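Local coordinates for protein DyP2 (Amycolatopsis sp. ATCC 39116, PDB 4G2C) that probably acts as a haem-containing dye-decolorising peroxidase with several activities, oxidising dyes and lignin-related compounds in a lignin-reactive bacterium, and carries a bound manganese ion, at residues A[155-158]-A[159-162]; A[225-228]-A[229-232]; A[281-284]-A[285-289]. All coordinates share one frame; numbering follows the deposited sequence.

Interaction 1 (A[155-158]-A[159-162]); sequences EWEG and HYQQ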
loop_
_atom_site.group_PDB
_atom_site.type_symbol
_atom_site.label_atom_id
_atom_site.label_comp_id
_atom_site.label_asym_id
_atom_site.label_seq_id
_atom_site.Cartn_x
_atom_site.Cartn_y
_atom_site.Cartn_z
ATOM N N GLU A 155 16.199 8.250 14.450
ATOM C CA GLU A 155 15.405 9.368 13.949
ATOM C C GLU A 155 13.916 9.020 13.847
ATOM O O GLU A 155 13.088 9.879 13.536
ATOM C CB GLU A 155 15.945 9.850 12.598
ATOM C CG GLU A 155 17.436 10.203 12.604
ATOM C CD GLU A 155 17.784 11.315 13.600
ATOM O OE1 GLU A 155 16.979 12.269 13.741
ATOM O OE2 GLU A 155 18.862 11.231 14.244
ATOM N N TRP A 156 13.575 7.763 14.105
ATOM C CA TRP A 156 12.176 7.332 14.075
ATOM C C TRP A 156 11.416 7.867 15.281
ATOM O O TRP A 156 12.014 8.185 16.299
ATOM C CB TRP A 156 12.081 5.807 14.100
ATOM C CG TRP A 156 12.576 5.106 12.874
ATOM C CD1 TRP A 156 13.208 5.661 11.804
ATOM C CD2 TRP A 156 12.467 3.706 12.596
ATOM N NE1 TRP A 156 13.506 4.692 10.874
ATOM C CE2 TRP A 156 13.067 3.481 11.339
ATOM C CE3 TRP A 156 11.933 2.616 13.295
ATOM C CZ2 TRP A 156 13.129 2.215 10.755
ATOM C CZ3 TRP A 156 12.011 1.352 12.722
ATOM C CH2 TRP A 156 12.600 1.165 11.464
ATOM N N GLU A 157 10.093 7.952 15.179
ATOM C CA GLU A 157 9.289 8.270 16.358
ATOM C C GLU A 157 9.497 7.213 17.448
ATOM O O GLU A 157 9.810 6.048 17.163
ATOM C CB GLU A 157 7.803 8.448 16.001
ATOM C CG GLU A 157 7.552 9.603 15.011
ATOM C CD GLU A 157 6.082 9.819 14.651
ATOM O OE1 GLU A 157 5.228 8.996 15.031
ATOM O OE2 GLU A 157 5.785 10.834 13.983
ATOM N N GLY A 158 9.327 7.639 18.698
ATOM C CA GLY A 158 9.672 6.837 19.857
ATOM C C GLY A 158 9.113 5.428 19.879
ATOM O O GLY A 158 9.853 4.473 20.120
ATOM N N HIS A 159 7.815 5.282 19.626
ATOM C CA HIS A 159 7.201 3.954 19.691
ATOM C C HIS A 159 7.733 2.943 18.662
ATOM O O HIS A 159 7.699 1.744 18.918
ATOM C CB HIS A 159 5.663 4.025 19.693
ATOM C CG HIS A 159 5.079 4.847 18.582
ATOM N ND1 HIS A 159 5.393 6.179 18.391
ATOM C CD2 HIS A 159 4.182 4.529 17.616
ATOM C CE1 HIS A 159 4.721 6.642 17.350
ATOM N NE2 HIS A 159 3.974 5.662 16.865
ATOM N N TYR A 160 8.258 3.424 17.533
ATOM C CA TYR A 160 8.846 2.539 16.516
ATOM C C TYR A 160 10.275 2.117 16.856
ATOM O O TYR A 160 10.841 1.226 16.212
ATOM C CB TYR A 160 8.771 3.158 15.106
ATOM C CG TYR A 160 7.341 3.401 14.655
ATOM C CD1 TYR A 160 6.511 2.339 14.322
ATOM C CD2 TYR A 160 6.811 4.679 14.591
ATOM C CE1 TYR A 160 5.188 2.548 13.928
ATOM C CE2 TYR A 160 5.487 4.900 14.189
ATOM C CZ TYR A 160 4.684 3.825 13.869
ATOM O OH TYR A 160 3.373 4.016 13.480
ATOM N N GLN A 161 10.849 2.739 17.885
ATOM C CA GLN A 161 12.189 2.367 18.341
ATOM C C GLN A 161 12.106 1.207 19.332
ATOM O O GLN A 161 13.112 0.572 19.635
ATOM C CB GLN A 161 12.904 3.565 18.978
ATOM C CG GLN A 161 13.132 4.765 18.039
ATOM C CD GLN A 161 14.245 5.698 18.516
ATOM O OE1 GLN A 161 15.226 5.255 19.112
ATOM N NE2 GLN A 161 14.096 6.986 18.252
ATOM N N GLN A 162 10.899 0.935 19.830
ATOM C CA GLN A 162 10.679 -0.115 20.831
ATOM C C GLN A 162 10.520 -1.471 20.168
ATOM O O GLN A 162 10.244 -1.556 18.976
ATOM C CB GLN A 162 9.423 0.178 21.656
ATOM C CG GLN A 162 9.284 1.634 22.071
ATOM C CD GLN A 162 10.455 2.096 22.923
ATOM O OE1 GLN A 162 10.719 1.530 23.988
ATOM N NE2 GLN A 162 11.172 3.115 22.452
#

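Interaction 2 (A[225-228]-A[229-232]); sequences LFLT and EDVD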
loop_
_atom_site.group_PDB
_atom_site.type_symbol
_atom_site.label_atom_id
_atom_site.label_comp_id
_atom_site.label_asym_id
_atom_site.label_seq_id
_atom_site.Cartn_x
_atom_site.Cartn_y
_atom_site.Cartn_z
ATOM N N LEU A 225 -5.551 -8.114 -8.496
ATOM C CA LEU A 225 -6.809 -8.782 -8.168
ATOM C C LEU A 225 -6.610 -10.299 -8.078
ATOM O O LEU A 225 -6.280 -10.948 -9.071
ATOM C CB LEU A 225 -7.900 -8.439 -9.190
ATOM C CG LEU A 225 -8.147 -6.933 -9.387
ATOM C CD1 LEU A 225 -9.276 -6.634 -10.376
ATOM C CD2 LEU A 225 -8.417 -6.269 -8.026
ATOM N N PHE A 226 -6.805 -10.851 -6.883
ATOM C CA PHE A 226 -6.582 -12.273 -6.650
ATOM C C PHE A 226 -7.850 -13.096 -6.870
ATOM O O PHE A 226 -7.798 -14.313 -6.976
ATOM C CB PHE A 226 -6.039 -12.500 -5.230
ATOM C CG PHE A 226 -4.866 -11.633 -4.891
ATOM C CD1 PHE A 226 -3.607 -11.923 -5.399
ATOM C CD2 PHE A 226 -5.026 -10.494 -4.092
ATOM C CE1 PHE A 226 -2.516 -11.109 -5.103
ATOM C CE2 PHE A 226 -3.945 -9.682 -3.786
ATOM C CZ PHE A 226 -2.680 -9.993 -4.287
ATOM N N LEU A 227 -8.988 -12.419 -6.925
ATOM C CA LEU A 227 -10.283 -13.078 -7.054
ATOM C C LEU A 227 -10.851 -12.861 -8.450
ATOM O O LEU A 227 -10.845 -11.743 -8.982
ATOM C CB LEU A 227 -11.262 -12.551 -5.997
ATOM C CG LEU A 227 -10.700 -12.654 -4.572
ATOM C CD1 LEU A 227 -11.700 -12.141 -3.532
ATOM C CD2 LEU A 227 -10.290 -14.089 -4.273
ATOM N N THR A 228 -11.332 -13.944 -9.040
ATOM C CA THR A 228 -11.805 -13.898 -10.411
ATOM C C THR A 228 -13.006 -12.983 -10.502
ATOM O O THR A 228 -13.199 -12.311 -11.511
ATOM C CB THR A 228 -12.174 -15.307 -10.914
ATOM O OG1 THR A 228 -10.995 -16.126 -10.909
ATOM C CG2 THR A 228 -12.720 -15.240 -12.323
ATOM N N GLU A 229 -13.803 -12.966 -9.430
ATOM C CA GLU A 229 -14.991 -12.118 -9.333
ATOM C C GLU A 229 -14.592 -10.638 -9.343
ATOM O O GLU A 229 -15.362 -9.775 -9.769
ATOM C CB GLU A 229 -15.779 -12.421 -8.039
ATOM C CG GLU A 229 -16.472 -13.799 -7.967
ATOM C CD GLU A 229 -15.528 -14.962 -7.664
ATOM O OE1 GLU A 229 -14.321 -14.730 -7.451
ATOM O OE2 GLU A 229 -15.999 -16.122 -7.641
ATOM N N ASP A 230 -13.400 -10.344 -8.836
ATOM C CA ASP A 230 -12.895 -8.976 -8.863
ATOM C C ASP A 230 -12.433 -8.624 -10.283
ATOM O O ASP A 230 -12.631 -7.510 -10.752
ATOM C CB ASP A 230 -11.751 -8.791 -7.861
ATOM C CG ASP A 230 -12.243 -8.449 -6.447
ATOM O OD1 ASP A 230 -13.421 -8.061 -6.284
ATOM O OD2 ASP A 230 -11.432 -8.535 -5.503
ATOM N N VAL A 231 -11.844 -9.592 -10.978
ATOM C CA VAL A 231 -11.404 -9.335 -12.339
ATOM C C VAL A 231 -12.609 -9.123 -13.256
ATOM O O VAL A 231 -12.598 -8.236 -14.114
ATOM C CB VAL A 231 -10.453 -10.420 -12.868
ATOM C CG1 VAL A 231 -9.995 -10.073 -14.274
ATOM C CG2 VAL A 231 -9.250 -10.565 -11.936
ATOM N N ASP A 232 -13.667 -9.891 -13.041
ATOM C CA ASP A 232 -14.892 -9.677 -13.814
ATOM C C ASP A 232 -15.458 -8.287 -13.553
ATOM O O ASP A 232 -15.887 -7.594 -14.478
ATOM C CB ASP A 232 -15.954 -10.736 -13.488
ATOM C CG ASP A 232 -15.536 -12.125 -13.910
ATOM O OD1 ASP A 232 -14.564 -12.240 -14.692
ATOM O OD2 ASP A 232 -16.186 -13.100 -13.472
HETATM O O HOH W 1 -9.082 -9.710 -5.365
#

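Interaction 3 (A[281-284]-A[285-289]); sequences RLFK and EAERD. With MN (manganese (II) ion), chain D.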
loop_
_atom_site.group_PDB
_atom_site.type_symbol
_atom_site.label_atom_id
_atom_site.label_comp_id
_atom_site.label_asym_id
_atom_site.label_seq_id
_atom_site.Cartn_x
_atom_site.Cartn_y
_atom_site.Cartn_z
ATOM N N ARG A 281 3.079 20.987 1.815
ATOM C CA ARG A 281 3.578 22.308 1.465
ATOM C C ARG A 281 4.736 22.236 0.470
ATOM O O ARG A 281 4.723 22.890 -0.576
ATOM C CB ARG A 281 4.003 23.078 2.724
ATOM C CG ARG A 281 4.689 24.424 2.434
ATOM C CD ARG A 281 4.396 25.480 3.519
ATOM N NE ARG A 281 5.152 25.299 4.764
ATOM C CZ ARG A 281 4.628 25.365 5.993
ATOM N NH1 ARG A 281 3.321 25.591 6.167
ATOM N NH2 ARG A 281 5.411 25.195 7.058
ATOM N N LEU A 282 5.744 21.444 0.804
ATOM C CA LEU A 282 6.954 21.419 0.006
ATOM C C LEU A 282 6.682 20.740 -1.338
ATOM O O LEU A 282 7.262 21.106 -2.377
ATOM C CB LEU A 282 8.042 20.680 0.772
ATOM C CG LEU A 282 9.396 20.438 0.130
ATOM C CD1 LEU A 282 10.092 21.733 -0.208
ATOM C CD2 LEU A 282 10.229 19.620 1.103
ATOM N N PHE A 283 5.794 19.751 -1.314
ATOM C CA PHE A 283 5.446 19.026 -2.535
ATOM C C PHE A 283 4.734 19.946 -3.520
ATOM O O PHE A 283 4.982 19.881 -4.723
ATOM C CB PHE A 283 4.600 17.765 -2.233
ATOM C CG PHE A 283 4.459 16.842 -3.407
ATOM C CD1 PHE A 283 5.441 15.904 -3.691
ATOM C CD2 PHE A 283 3.362 16.936 -4.254
ATOM C CE1 PHE A 283 5.324 15.066 -4.789
ATOM C CE2 PHE A 283 3.238 16.101 -5.343
ATOM C CZ PHE A 283 4.220 15.165 -5.610
ATOM N N LYS A 284 3.855 20.806 -3.006
ATOM C CA LYS A 284 3.154 21.773 -3.849
ATOM C C LYS A 284 4.081 22.881 -4.344
ATOM O O LYS A 284 3.871 23.426 -5.421
ATOM C CB LYS A 284 1.952 22.380 -3.129
ATOM C CG LYS A 284 0.828 21.417 -2.910
ATOM C CD LYS A 284 0.450 20.687 -4.201
ATOM C CE LYS A 284 -0.728 19.752 -3.959
ATOM N NZ LYS A 284 -1.029 18.875 -5.115
ATOM N N GLU A 285 5.099 23.213 -3.562
ATOM C CA GLU A 285 6.064 24.204 -3.988
ATOM C C GLU A 285 6.847 23.567 -5.112
ATOM O O GLU A 285 7.156 24.200 -6.130
ATOM C CB GLU A 285 7.011 24.594 -2.842
ATOM C CG GLU A 285 6.381 25.474 -1.775
ATOM C CD GLU A 285 7.349 25.813 -0.646
ATOM O OE1 GLU A 285 8.173 24.946 -0.277
ATOM O OE2 GLU A 285 7.297 26.952 -0.135
ATOM N N ALA A 286 7.169 22.299 -4.916
ATOM C CA ALA A 286 7.895 21.552 -5.925
ATOM C C ALA A 286 7.104 21.494 -7.216
ATOM O O ALA A 286 7.681 21.678 -8.275
ATOM C CB ALA A 286 8.257 20.148 -5.430
ATOM N N GLU A 287 5.794 21.240 -7.140
ATOM C CA GLU A 287 4.957 21.260 -8.353
ATOM C C GLU A 287 5.102 22.622 -9.021
ATOM O O GLU A 287 5.318 22.712 -10.236
ATOM C CB GLU A 287 3.463 20.998 -8.069
ATOM C CG GLU A 287 3.114 19.630 -7.472
ATOM C CD GLU A 287 1.599 19.353 -7.384
ATOM O OE1 GLU A 287 1.222 18.429 -6.620
ATOM O OE2 GLU A 287 0.785 20.030 -8.078
ATOM N N ARG A 288 4.981 23.681 -8.220
ATOM C CA ARG A 288 5.061 25.041 -8.747
ATOM C C ARG A 288 6.392 25.300 -9.460
ATOM O O ARG A 288 6.409 25.757 -10.598
ATOM C CB ARG A 288 4.851 26.069 -7.636
ATOM C CG ARG A 288 4.948 27.516 -8.113
ATOM C CD ARG A 288 5.259 28.446 -6.950
ATOM N NE ARG A 288 6.518 28.084 -6.295
ATOM C CZ ARG A 288 6.720 28.142 -4.977
ATOM N NH1 ARG A 288 5.745 28.551 -4.171
ATOM N NH2 ARG A 288 7.897 27.794 -4.463
ATOM N N ASP A 289 7.494 25.005 -8.777
ATOM C CA ASP A 289 8.823 25.262 -9.307
ATOM C C ASP A 289 9.136 24.471 -10.584
ATOM O O ASP A 289 9.791 24.996 -11.489
ATOM C CB ASP A 289 9.902 24.997 -8.246
ATOM C CG ASP A 289 9.794 25.936 -7.042
ATOM O OD1 ASP A 289 9.127 26.994 -7.140
ATOM O OD2 ASP A 289 10.381 25.607 -5.989
HETATM MN MN MN D . -1.379 19.959 -8.882
HETATM O O HOH W 2 -1.338 18.297 -10.497
#

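Interaction 1 (A[155-158]-A[159-162])
E157 and H159 lie side by side and point the same way, the carboxylate turned 42° from the imidazole. E157 OE1 sits at the ring edge, 3.3 Å from H159 CE1, but spends its charge on K275, while H159 NE2 bonds to E199. With H159 CG between the backbone N and the carbonyl carbon (chi1 52°), the ring lies alongside E157. Next to it, the rings of H159 and Y160 each set their CD2 over the rim of the other's face, and both send a polar end to E199, a place suited to residues that pair a flat surface with a hydrogen-bonding tip.

On another side of the turn W156 crosses Y160 at about a right angle. Its indole brings CE3 to 3.7 Å from Y160 CB, and the same ring edge meets the backbone, CE3 lying 3.4 Å from Y160 O.

Side-chain amides and backbone N-H groups together tie the turn. Extended beyond CG, Q161 reaches back so that NE2 gives W156 O a bond of 3.1 Å, nearly straight at 162° and close to its own amide plane. An alanine here is likely to leave W156 O without this donor and the approach to the turn less firmly held. G158 O is gripped from opposite faces of its carbonyl plane, by Q161 N at 3.0 Å and by Q162 NE2 at 3.0 Å; Y160 N closes on E157 O at 3.1 Å.

The turn belongs to the loop between helix 145-148 and strand 166-172. It lies against strands 267-278 (F273, K275) and 474-484 (M476, K477) of one sheet, while H159 and Y160 also reach E199 on strand 193-205 of the other.

Interaction 2 (A[225-228]-A[229-232])
L225 meets the helix start through aliphatic carbons: its CB lies 3.7 Å from V231 CG2. Its CD1 rests against the backbone, 3.5 Å from D230 O. Apolar, branched side chains suit this contact, V231 being buried.

The backbone bonds are those of a beginning helix. L227, at the N-cap position, offers its O to V231 N at 3.1 Å and receives a weak second bond from D230 N; T228 O takes D232 N at 2.9 Å.

Water adds a bridge. It accepts from F226 N at 3.0 Å and donates to D230 OD2 at 2.6 Å, linking the incoming loop to the first turn.

Charged and polar ends find further partners outside. D230 OD1 pairs with K60, E229 bends at chi2 (77°) and bonds to K41 N, D232 pairs with R235, and T228 OG1 bonds to T37. The acidic E229, D230 and D232 in the first turn would probably interact favourably with the helix dipole.

The loop after strand 211-212 thus turns into helix 228-237, held by backbone bonds from F226 and T228 to L38 and from L225 to P246 and A248.

Interaction 3 (A[281-284]-A[285-289])
The carboxylate of E287 is divided between a metal and a lysine one turn back: OE2 binds manganese at 2.3 Å, while OE1 forms a salt bridge of 2.7 Å with K284 NZ. The ammonium group meets OE1 from above the carboxylate plane, 36° out of it. K284 gets there by bending at chi2 (-50°), which lays its chain alongside E287, both pointing the same way; its NZ also bonds to F215 O. A long cationic side chain suits this spot, since it reaches the glutamate and probably offsets part of the negative charge collected round the ion.

F283 closes in on the same oxygen. Its ring edge brings CE2 to 3.3 Å from E287 OE1, with the ring nearly perpendicular to the carboxylate, a fitting approach for the slightly positive C-H rim of a phenyl group. F283 also stacks on F215. Metal, ammonium and ring edge together restrict how the carboxylate can turn.

The rest follows the helix. Backbone N-H groups of E285 to R288 bond to the carbonyls four residues earlier, the A286 N to L282 O bond being 2.8 Å. E285 crosses L282 at about a right angle, its OE1 3.7 Å from L282 CD1. On the solvent side R288 grips D289 OD1 side-on with NE, at 3.0 Å, and NH2, and spreads one guanidinium face over E285 CA.

E313 and a water, 2.3 Å from the manganese, also bind the ion. Helix 280-293 thus supplies one of two carboxylates of a manganese site in this haem peroxidase, an arrangement consistent with manganese oxidation by the enzyme.

The three contacts follow one another along the chain without touching. Interaction 3 comes closest to the haem, the F283 side chain lying about 7 Å from the cofactor, and it alone of the three holds a manganese ligand. L225 of interaction 2 is about 11 Å from the haem and W156 of interaction 1 about 13 Å. Interactions 1 and 2 lie on opposite sides of the chain's centre, their own centres 38 Å apart, as do interactions 2 and 3, also 38 Å apart. Interactions 1 and 3 are nearer, with centres 28 Å apart and nearest atoms about 16 Å apart; strand 267-278, touched by interaction 1, directly precedes helix 280-293 of interaction 3 in the chain.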